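PDB 3SLR: BF1531-like N-terminal domain-containing protein from Bacteroides fragilis, which is of unknown function but carries a magnesium-binding HAD-type phosphatase domain and may hydrolyse ester bonds. Local coordinates for residues Q262-K267 with D362-L367; C278-E283 with P338-M343; E288-N293 with L298-I303; V307-W310 with D315-R318. All coordinates share one frame; numbering follows the deposited sequence.

Overall arrangement
All four contacts lie in the magnesium-binding phosphatase domain, whose parallel sheet holds strands 224-227, 274-280, 305-309 and 331-334. From the N terminus, contact 1 opens first, on helix 255-270, and closes last, on helix 363-368. Contact 2 is nested inside it and joins the end of strand 274-280 to helix 338-347. Contacts 3 and 4 follow in series within contact 2. Contact 3 folds the loop at 298-303 back on helix 283-292. Contact 4 ties strand 305-309 to helix 313-324. Gln262 of contact 1 probably hydrogen-bonds Leu298 of contact 3. Contacts 2 and 4 share backbone bonds between the neighbouring strands 274-280 and 305-309.

Contact 1 of 4, residues Q262-K267 with D362-L367; sequences QEWVKK and DYLEYL
Trp264 meets Leu364 and Leu367, and these three residues make up the whole contact. Leu364 places its CD1 methyl over one face of the indole. CD1 lies 3.6 Å from the centroid of the five-membered ring and 20° off the ring normal, which makes a CH-pi contact. The nearest single atom is Trp264 CG, 3.4 Å from Leu364 CD1. The CB of Leu364 does not aim straight at the other helix. With chi1 at -160°, CG swings to the side opposite the backbone N, and the branch carries CD1 to the ring. The contact packs helix 255-270 of the HAD-type domain against helix 363-368, which follows the last strand of its parallel sheet by way of helix 338-347. Leu367, one turn beyond Leu364, touches the far rim of the six-membered ring, at CZ3 and CH2. Its CD1 comes obliquely to Trp264 CZ3 at 3.9 Å. The two leucines thus hold different ends of the indole. Phe261, one turn before Val265 on the same helix as Trp264, also touches both leucines. On another side of helix 255-270, Val265 packs on Leu225 and Leu227 of strand 224-227.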
# COMPACT_ATOMS: atom_id res chain seq x y z
N GLN A 262 -13.70 13.24 -0.64
CA GLN A 262 -13.07 14.41 -1.26
C GLN A 262 -11.85 14.86 -0.47
O GLN A 262 -10.88 15.34 -1.05
CB GLN A 262 -14.05 15.58 -1.38
CG GLN A 262 -15.06 15.43 -2.49
CD GLN A 262 -15.84 16.70 -2.73
OE1 GLN A 262 -15.33 17.81 -2.53
NE2 GLN A 262 -17.08 16.55 -3.18
N GLU A 263 -11.88 14.69 0.85
CA GLU A 263 -10.72 15.05 1.67
C GLU A 263 -9.50 14.17 1.37
O GLU A 263 -8.36 14.62 1.45
CB GLU A 263 -11.09 14.99 3.16
CG GLU A 263 -12.06 16.09 3.55
CD GLU A 263 -12.68 15.90 4.93
OE1 GLU A 263 -12.54 14.80 5.51
OE2 GLU A 263 -13.34 16.85 5.41
N TRP A 264 -9.75 12.90 1.06
CA TRP A 264 -8.70 11.99 0.63
C TRP A 264 -8.12 12.46 -0.71
O TRP A 264 -6.91 12.48 -0.90
CB TRP A 264 -9.29 10.58 0.50
CG TRP A 264 -8.31 9.49 0.13
CD1 TRP A 264 -7.40 8.89 0.96
CD2 TRP A 264 -8.17 8.86 -1.15
NE1 TRP A 264 -6.69 7.93 0.26
CE2 TRP A 264 -7.15 7.89 -1.03
CE3 TRP A 264 -8.81 9.02 -2.38
CZ2 TRP A 264 -6.75 7.08 -2.09
CZ3 TRP A 264 -8.41 8.21 -3.44
CH2 TRP A 264 -7.39 7.26 -3.29
N VAL A 265 -8.99 12.85 -1.63
CA VAL A 265 -8.54 13.33 -2.94
C VAL A 265 -7.69 14.59 -2.75
O VAL A 265 -6.64 14.75 -3.39
CB VAL A 265 -9.71 13.58 -3.87
CG1 VAL A 265 -9.23 14.22 -5.20
CG2 VAL A 265 -10.45 12.26 -4.14
N LYS A 266 -8.14 15.46 -1.86
CA LYS A 266 -7.41 16.68 -1.54
C LYS A 266 -6.00 16.39 -1.06
O LYS A 266 -5.05 17.09 -1.43
CB LYS A 266 -8.18 17.47 -0.47
CG LYS A 266 -7.49 18.76 -0.04
CD LYS A 266 -8.36 19.53 0.97
CE LYS A 266 -7.93 20.98 1.09
NZ LYS A 266 -7.11 21.22 2.30
N LYS A 267 -5.84 15.36 -0.22
CA LYS A 267 -4.49 14.97 0.21
C LYS A 267 -3.61 14.52 -0.96
O LYS A 267 -2.42 14.84 -1.01
CB LYS A 267 -4.54 13.90 1.30
CG LYS A 267 -4.97 14.43 2.67
CD LYS A 267 -4.90 13.32 3.74
CE LYS A 267 -6.01 12.28 3.55
NZ LYS A 267 -6.00 11.27 4.68
N ASP A 362 -18.51 2.95 1.49
CA ASP A 362 -17.49 1.91 1.49
C ASP A 362 -16.35 2.19 0.51
O ASP A 362 -15.41 1.41 0.44
CB ASP A 362 -18.12 0.55 1.12
CG ASP A 362 -19.04 0.02 2.21
OD1 ASP A 362 -18.88 0.43 3.38
OD2 ASP A 362 -19.91 -0.82 1.89
N TYR A 363 -16.45 3.27 -0.26
CA TYR A 363 -15.44 3.58 -1.27
C TYR A 363 -14.04 3.66 -0.66
O TYR A 363 -13.10 3.04 -1.14
CB TYR A 363 -15.70 4.94 -1.93
CG TYR A 363 -16.83 5.01 -2.93
CD1 TYR A 363 -17.54 3.88 -3.30
CD2 TYR A 363 -17.17 6.23 -3.51
CE1 TYR A 363 -18.58 3.97 -4.23
CE2 TYR A 363 -18.21 6.33 -4.43
CZ TYR A 363 -18.91 5.20 -4.78
OH TYR A 363 -19.93 5.31 -5.70
N LEU A 364 -13.91 4.45 0.39
CA LEU A 364 -12.58 4.79 0.86
C LEU A 364 -11.89 3.57 1.46
O LEU A 364 -10.73 3.28 1.15
CB LEU A 364 -12.64 5.96 1.84
CG LEU A 364 -11.34 6.73 2.06
CD1 LEU A 364 -10.74 7.18 0.72
CD2 LEU A 364 -11.59 7.94 2.97
N GLU A 365 -12.59 2.84 2.32
CA GLU A 365 -12.00 1.65 2.93
C GLU A 365 -11.59 0.65 1.85
O GLU A 365 -10.57 -0.03 1.98
CB GLU A 365 -12.95 1.01 3.94
CG GLU A 365 -13.07 1.78 5.27
CD GLU A 365 -11.84 1.61 6.16
OE1 GLU A 365 -11.05 0.66 5.95
OE2 GLU A 365 -11.65 2.44 7.07
N TYR A 366 -12.38 0.56 0.79
CA TYR A 366 -12.02 -0.29 -0.34
C TYR A 366 -10.74 0.20 -1.03
O TYR A 366 -9.82 -0.58 -1.29
CB TYR A 366 -13.16 -0.41 -1.36
CG TYR A 366 -12.69 -1.00 -2.66
CD1 TYR A 366 -12.37 -2.35 -2.75
CD2 TYR A 366 -12.54 -0.20 -3.79
CE1 TYR A 366 -11.92 -2.91 -3.95
CE2 TYR A 366 -12.10 -0.75 -4.99
CZ TYR A 366 -11.79 -2.10 -5.05
OH TYR A 366 -11.34 -2.63 -6.25
N LEU A 367 -10.67 1.50 -1.32
CA LEU A 367 -9.48 2.07 -1.95
C LEU A 367 -8.23 1.83 -1.10
O LEU A 367 -7.14 1.62 -1.62
CB LEU A 367 -9.67 3.55 -2.25
CG LEU A 367 -10.75 3.86 -3.30
CD1 LEU A 367 -11.01 5.36 -3.36
CD2 LEU A 367 -10.35 3.31 -4.68

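Contact 2 of 4, residues C278-E283 with P338-M343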
# COMPACT_ATOMS: atom_id res chain seq x y z
N CYS A 278 -13.43 13.48 -15.54
CA CYS A 278 -13.94 12.90 -16.77
C CYS A 278 -15.39 12.49 -16.54
O CYS A 278 -15.67 11.48 -15.90
CB CYS A 278 -13.10 11.69 -17.21
SG CYS A 278 -13.57 11.05 -18.87
N SER A 279 -16.31 13.30 -17.07
CA SER A 279 -17.71 13.20 -16.70
C SER A 279 -18.63 13.34 -17.91
O SER A 279 -18.36 14.11 -18.83
CB SER A 279 -18.02 14.28 -15.65
OG SER A 279 -19.41 14.34 -15.33
N LYS A 280 -19.72 12.56 -17.91
CA LYS A 280 -20.79 12.70 -18.89
C LYS A 280 -21.70 13.82 -18.39
O LYS A 280 -22.60 13.57 -17.59
CB LYS A 280 -21.58 11.39 -18.97
CG LYS A 280 -21.66 10.72 -20.34
CD LYS A 280 -20.30 10.34 -20.86
CE LYS A 280 -20.37 9.27 -21.97
NZ LYS A 280 -20.79 7.91 -21.48
N ASN A 281 -21.45 15.04 -18.84
CA ASN A 281 -22.20 16.21 -18.40
C ASN A 281 -21.90 17.39 -19.31
O ASN A 281 -20.87 17.44 -19.99
CB ASN A 281 -21.80 16.61 -16.97
CG ASN A 281 -22.67 15.97 -15.89
OD1 ASN A 281 -22.16 15.34 -14.95
ND2 ASN A 281 -23.98 16.14 -16.01
N ASN A 282 -22.82 18.35 -19.32
CA ASN A 282 -22.52 19.67 -19.83
C ASN A 282 -21.44 20.29 -18.95
O ASN A 282 -21.52 20.25 -17.72
CB ASN A 282 -23.80 20.52 -19.80
CG ASN A 282 -23.53 21.98 -20.10
OD1 ASN A 282 -23.34 22.79 -19.18
ND2 ASN A 282 -23.51 22.33 -21.38
N GLU A 283 -20.42 20.87 -19.57
CA GLU A 283 -19.28 21.38 -18.80
C GLU A 283 -19.69 22.44 -17.79
O GLU A 283 -19.26 22.42 -16.64
CB GLU A 283 -18.19 21.92 -19.72
CG GLU A 283 -16.95 22.40 -18.98
CD GLU A 283 -15.98 23.14 -19.88
OE1 GLU A 283 -15.33 22.48 -20.72
OE2 GLU A 283 -15.89 24.38 -19.76
N PRO A 338 -20.49 0.78 -13.46
CA PRO A 338 -19.73 -0.40 -13.90
C PRO A 338 -19.49 -0.44 -15.41
O PRO A 338 -18.46 -0.95 -15.86
CB PRO A 338 -20.61 -1.57 -13.48
CG PRO A 338 -21.98 -0.98 -13.30
CD PRO A 338 -21.74 0.40 -12.80
N PHE A 339 -20.44 0.07 -16.18
CA PHE A 339 -20.30 0.12 -17.64
C PHE A 339 -19.20 1.09 -18.06
O PHE A 339 -18.43 0.80 -18.97
CB PHE A 339 -21.62 0.47 -18.30
CG PHE A 339 -22.74 -0.46 -17.96
CD1 PHE A 339 -22.88 -1.67 -18.62
CD2 PHE A 339 -23.65 -0.14 -16.96
CE1 PHE A 339 -23.91 -2.54 -18.30
CE2 PHE A 339 -24.68 -1.00 -16.64
CZ PHE A 339 -24.81 -2.20 -17.31
N GLU A 340 -19.13 2.24 -17.40
CA GLU A 340 -18.04 3.19 -17.66
C GLU A 340 -16.69 2.57 -17.29
O GLU A 340 -15.73 2.65 -18.06
CB GLU A 340 -18.25 4.51 -16.89
CG GLU A 340 -19.51 5.31 -17.26
CD GLU A 340 -19.43 5.96 -18.65
OE1 GLU A 340 -18.51 5.62 -19.41
OE2 GLU A 340 -20.30 6.80 -18.97
N ARG A 341 -16.62 1.95 -16.11
CA ARG A 341 -15.39 1.29 -15.69
C ARG A 341 -14.95 0.24 -16.70
O ARG A 341 -13.78 0.21 -17.09
CB ARG A 341 -15.56 0.62 -14.33
CG ARG A 341 -15.85 1.59 -13.21
CD ARG A 341 -15.59 0.92 -11.86
NE ARG A 341 -16.52 -0.17 -11.57
CZ ARG A 341 -17.61 -0.04 -10.81
NH1 ARG A 341 -17.91 1.13 -10.27
NH2 ARG A 341 -18.39 -1.09 -10.58
N ASN A 342 -15.88 -0.61 -17.10
CA ASN A 342 -15.58 -1.72 -17.99
C ASN A 342 -15.12 -1.27 -19.37
O ASN A 342 -14.22 -1.86 -19.96
CB ASN A 342 -16.78 -2.67 -18.11
CG ASN A 342 -17.00 -3.49 -16.85
OD1 ASN A 342 -16.25 -3.36 -15.88
ND2 ASN A 342 -18.03 -4.33 -16.85
N MSE A 343 -15.74 -0.22 -19.88
CA MSE A 343 -15.32 0.27 -21.18
C MSE A 343 -13.94 0.95 -21.13
O MSE A 343 -13.13 0.76 -22.04
CB MSE A 343 -16.40 1.15 -21.82
CG MSE A 343 -16.28 2.62 -21.56
SE MSE A 343 -15.43 3.52 -23.06
CE MSE A 343 -16.54 2.84 -24.52
O HOH W 1 -18.07 6.17 -22.07
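Lys280 and Glu340 form a salt bridge between the end of strand 274-280 and helix 338-347. Lys280 NZ donates to Glu340 OE2 at 2.8 Å. OE2 receives it with its syn lone pair, on the side of the other carboxylate oxygen. That other oxygen is reached through water. A water molecule donates to Glu340 OE1 at 2.8 Å and accepts a weak bond from Lys280 NZ at 3.3 Å. The ammonium group bonds OE2 directly and is linked only weakly to OE1, through the water. The backbones stay well apart, with 10.0 Å between the CA atoms of Lys280 and Glu340, and the side chains span the gap. Bends at chi2 (61°) and chi4 of the lysine chain bring NZ to OE2. Further out, the glutamate side chain touches Asp335 and Lys313. The lysine is held from its backbone side by the sheet: Ser279, just before it, bonds to the backbone of Val307 and Asn309. On the helix, Arg341 bonds Asp335 O, just after strand 331-334, and forms a salt bridge with Glu355, beyond the helix. The lysine side chain comes about 5 Å from the bound magnesium ion at its nearest atoms. The metal is held by Asp228, Asp230 and Asp336, with the first two in a DxDx(T/V) sequence characteristic of the HAD active site at the strand ends.

Contact 3 of 4, residues E288-N293 with L298-I303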
# COMPACT_ATOMS: atom_id res chain seq x y z
N GLU A 288 -20.35 23.94 -11.99
CA GLU A 288 -21.11 24.81 -11.09
C GLU A 288 -20.97 24.49 -9.60
O GLU A 288 -20.78 25.40 -8.80
CB GLU A 288 -22.58 24.87 -11.50
CG GLU A 288 -23.01 26.26 -11.95
CD GLU A 288 -24.50 26.36 -12.19
OE1 GLU A 288 -25.09 25.36 -12.64
OE2 GLU A 288 -25.07 27.45 -11.93
N PRO A 289 -21.04 23.20 -9.21
CA PRO A 289 -20.89 22.91 -7.78
C PRO A 289 -19.52 23.32 -7.24
O PRO A 289 -19.45 23.83 -6.13
CB PRO A 289 -21.07 21.40 -7.70
CG PRO A 289 -21.85 21.03 -8.91
CD PRO A 289 -21.39 21.99 -9.98
N PHE A 290 -18.46 23.10 -8.02
CA PHE A 290 -17.13 23.55 -7.61
C PHE A 290 -17.13 25.05 -7.37
O PHE A 290 -16.52 25.54 -6.42
CB PHE A 290 -16.08 23.22 -8.69
CG PHE A 290 -15.83 21.75 -8.87
CD1 PHE A 290 -16.62 21.00 -9.71
CD2 PHE A 290 -14.78 21.12 -8.20
CE1 PHE A 290 -16.40 19.64 -9.88
CE2 PHE A 290 -14.54 19.76 -8.37
CZ PHE A 290 -15.35 19.02 -9.21
N GLU A 291 -17.83 25.77 -8.24
CA GLU A 291 -17.85 27.23 -8.20
C GLU A 291 -18.82 27.82 -7.17
O GLU A 291 -18.50 28.84 -6.56
CB GLU A 291 -18.21 27.79 -9.59
CG GLU A 291 -17.28 27.34 -10.71
CD GLU A 291 -17.83 27.68 -12.09
OE1 GLU A 291 -19.07 27.75 -12.25
OE2 GLU A 291 -17.02 27.87 -13.03
N ARG A 292 -19.97 27.18 -6.97
CA ARG A 292 -21.08 27.81 -6.22
C ARG A 292 -21.39 27.16 -4.87
O ARG A 292 -21.91 27.82 -3.97
CB ARG A 292 -22.38 27.80 -7.04
CG ARG A 292 -22.29 28.31 -8.48
CD ARG A 292 -22.47 29.82 -8.61
NE ARG A 292 -23.69 30.34 -8.00
CZ ARG A 292 -24.87 30.48 -8.61
NH1 ARG A 292 -25.02 30.12 -9.88
NH2 ARG A 292 -25.90 30.98 -7.95
N ASN A 293 -21.12 25.86 -4.75
CA ASN A 293 -21.49 25.12 -3.54
C ASN A 293 -20.38 25.13 -2.49
O ASN A 293 -19.34 24.50 -2.67
CB ASN A 293 -21.92 23.69 -3.90
CG ASN A 293 -22.57 22.94 -2.74
OD1 ASN A 293 -22.17 23.09 -1.59
ND2 ASN A 293 -23.57 22.12 -3.05
N LEU A 298 -13.17 19.85 -2.73
CA LEU A 298 -12.42 20.10 -3.97
C LEU A 298 -12.92 21.38 -4.64
O LEU A 298 -14.12 21.62 -4.72
CB LEU A 298 -12.57 18.91 -4.92
CG LEU A 298 -12.01 17.60 -4.36
CD1 LEU A 298 -12.22 16.44 -5.32
CD2 LEU A 298 -10.54 17.78 -4.04
N LYS A 299 -11.98 22.21 -5.10
CA LYS A 299 -12.32 23.42 -5.86
C LYS A 299 -11.74 23.29 -7.27
O LYS A 299 -10.94 22.40 -7.54
CB LYS A 299 -11.72 24.65 -5.18
CG LYS A 299 -12.08 24.80 -3.71
CD LYS A 299 -13.58 24.88 -3.48
CE LYS A 299 -13.87 25.05 -1.99
NZ LYS A 299 -15.32 25.21 -1.69
N LEU A 300 -12.15 24.18 -8.18
CA LEU A 300 -11.65 24.10 -9.54
C LEU A 300 -10.14 24.14 -9.61
O LEU A 300 -9.55 23.51 -10.48
CB LEU A 300 -12.25 25.19 -10.43
CG LEU A 300 -13.71 24.96 -10.85
CD1 LEU A 300 -14.15 25.97 -11.91
CD2 LEU A 300 -13.87 23.54 -11.37
N ASP A 301 -9.49 24.87 -8.71
CA ASP A 301 -8.03 24.99 -8.79
C ASP A 301 -7.30 23.73 -8.33
O ASP A 301 -6.08 23.65 -8.39
CB ASP A 301 -7.51 26.21 -8.03
CG ASP A 301 -7.81 26.16 -6.55
OD1 ASP A 301 -8.05 25.05 -6.01
OD2 ASP A 301 -7.80 27.23 -5.90
N ASP A 302 -8.06 22.74 -7.87
CA ASP A 302 -7.48 21.44 -7.53
C ASP A 302 -7.48 20.53 -8.75
O ASP A 302 -6.85 19.48 -8.74
CB ASP A 302 -8.26 20.78 -6.40
CG ASP A 302 -8.12 21.52 -5.09
OD1 ASP A 302 -7.00 22.00 -4.78
OD2 ASP A 302 -9.13 21.64 -4.36
N ILE A 303 -8.20 20.93 -9.80
CA ILE A 303 -8.38 20.07 -10.96
C ILE A 303 -7.52 20.54 -12.13
O ILE A 303 -7.74 21.63 -12.68
CB ILE A 303 -9.86 20.01 -11.39
CG1 ILE A 303 -10.78 19.71 -10.19
CG2 ILE A 303 -10.05 19.01 -12.50
CD1 ILE A 303 -10.61 18.32 -9.62
O HOH W 2 -13.88 26.30 -7.43
O HOH W 3 -17.11 25.59 -3.84
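Phe290 and Lys299 bring their CA atoms to 5.1 Å, where the last turns of helix 283-292 meet the loop that leads into strand 305-309. Phe290 is the central residue and has the largest area buried by the contact. Leu300 crosses Phe290 at about a right angle and sets CD2 3.5 Å from Phe290 CB. Leu298 lies beside the ring and points the same way, with its CB 4.1 Å from Phe290 CE2. Ile303 CG1 approaches the same ring atom, CE2, obliquely. Outside the two segments, Phe306 makes an edge-to-face stack with Phe290. The other methyl of Leu300, CD1, rests on the side chain of Glu291. Two waters bridge the segments. The first joins backbones, donating to Phe290 O and accepting from Leu300 N. The second donates to Phe290 O and Asn293 O and accepts from the side-chain Lys299 NZ at 2.8 Å. Lys299 NZ also bonds Met296 O. Within the loop, Lys299 N gives a nearly straight bond (173°) to Asp302 OD2, which braces the 3-10 turn at 300-302. The link across the segments is thus apolar at the ring and water-mediated at the helix end, while Leu298 O is buried beside Phe290 without a polar partner.

Contact 4 of 4, residues V307-W310 with D315-R318; sequences VANW and DNIR
Asn309 and Asn316 pair their side-chain amides through two hydrogen bonds. Asn316 ND2 donates to Asn309 OD1 at 2.8 Å, with an N-H...acceptor angle of 169°. In return, Asn309 ND2 donates to Asn316 OD1 at 3.1 Å, also nearly straight. Each acceptor lies close to the plane of the amide that donates to it. Each donor, however, is tilted from the plane of the carbonyl it meets, because the two amides are turned 53° against each other. The pair is therefore reciprocal but twisted. Asn309 has its CG between the backbone N and the carbonyl carbon, chi1 59°, and this sends the amide across to the helix. Its OD1 takes a second bond from Glu311 N, an Asx turn that helps fix the rotation of the amide. The contact spans the connection from strand 305-309 to helix 313-324, the first half of a beta-alpha-beta crossover in the HAD-type domain; the chain then goes on to strand 331-334 at the other outer side of the sheet. Van der Waals packing comes from Val307, two residues earlier on the strand and pointing to the same side as Asn309. Its CG1 sits above the amide plane of Asn316, 3.5 Å from Asn316 CG. Cys278, on the neighbouring strand 274-280, touches Asn316 as well. The backbone of Asn309 is bonded to Ser279 and Asn281 of that chain segment.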
# COMPACT_ATOMS: atom_id res chain seq x y z
N VAL A 307 -12.65 17.63 -17.97
CA VAL A 307 -13.32 17.19 -19.19
C VAL A 307 -14.73 16.74 -18.88
O VAL A 307 -14.93 15.73 -18.21
CB VAL A 307 -12.55 16.03 -19.88
CG1 VAL A 307 -13.29 15.57 -21.14
CG2 VAL A 307 -11.14 16.45 -20.21
N ALA A 308 -15.70 17.52 -19.34
CA ALA A 308 -17.10 17.15 -19.20
C ALA A 308 -17.78 17.33 -20.55
O ALA A 308 -17.87 18.44 -21.06
CB ALA A 308 -17.79 18.04 -18.14
N ASN A 309 -18.26 16.23 -21.11
CA ASN A 309 -19.01 16.28 -22.36
C ASN A 309 -19.77 14.98 -22.49
O ASN A 309 -19.81 14.19 -21.55
CB ASN A 309 -18.08 16.50 -23.56
CG ASN A 309 -17.03 15.41 -23.69
OD1 ASN A 309 -17.33 14.23 -23.65
ND2 ASN A 309 -15.78 15.83 -23.86
N TRP A 310 -20.34 14.74 -23.66
CA TRP A 310 -21.21 13.57 -23.84
C TRP A 310 -20.55 12.48 -24.68
O TRP A 310 -21.19 11.51 -25.09
CB TRP A 310 -22.56 14.01 -24.42
CG TRP A 310 -23.24 15.00 -23.52
CD1 TRP A 310 -23.29 16.36 -23.67
CD2 TRP A 310 -23.94 14.71 -22.30
NE1 TRP A 310 -23.98 16.93 -22.62
CE2 TRP A 310 -24.40 15.94 -21.77
CE3 TRP A 310 -24.22 13.53 -21.60
CZ2 TRP A 310 -25.13 16.02 -20.58
CZ3 TRP A 310 -24.95 13.61 -20.42
CH2 TRP A 310 -25.39 14.85 -19.93
N ASP A 315 -12.18 8.02 -25.14
CA ASP A 315 -11.63 9.11 -25.95
C ASP A 315 -11.22 10.27 -25.06
O ASP A 315 -10.16 10.88 -25.25
CB ASP A 315 -12.66 9.61 -26.98
CG ASP A 315 -12.84 8.65 -28.15
OD1 ASP A 315 -12.03 7.72 -28.33
OD2 ASP A 315 -13.81 8.84 -28.92
N ASN A 316 -12.06 10.59 -24.08
CA ASN A 316 -11.77 11.69 -23.16
C ASN A 316 -10.50 11.45 -22.35
O ASN A 316 -9.71 12.37 -22.13
CB ASN A 316 -12.98 11.97 -22.26
CG ASN A 316 -14.09 12.72 -22.98
OD1 ASN A 316 -13.84 13.40 -23.98
ND2 ASN A 316 -15.32 12.59 -22.49
N ILE A 317 -10.29 10.21 -21.91
CA ILE A 317 -9.07 9.89 -21.18
C ILE A 317 -7.82 10.01 -22.07
O ILE A 317 -6.76 10.43 -21.60
CB ILE A 317 -9.17 8.53 -20.48
CG1 ILE A 317 -10.19 8.63 -19.35
CG2 ILE A 317 -7.79 8.10 -19.94
CD1 ILE A 317 -10.54 7.30 -18.71
N ARG A 318 -7.94 9.66 -23.34
CA ARG A 318 -6.83 9.89 -24.26
C ARG A 318 -6.53 11.39 -24.33
O ARG A 318 -5.37 11.79 -24.31
CB ARG A 318 -7.13 9.30 -25.64
CG ARG A 318 -7.36 7.80 -25.59
CD ARG A 318 -7.53 7.19 -26.98
NE ARG A 318 -8.01 5.82 -26.86
CZ ARG A 318 -9.28 5.46 -26.99
NH1 ARG A 318 -10.21 6.36 -27.26
NH2 ARG A 318 -9.63 4.18 -26.86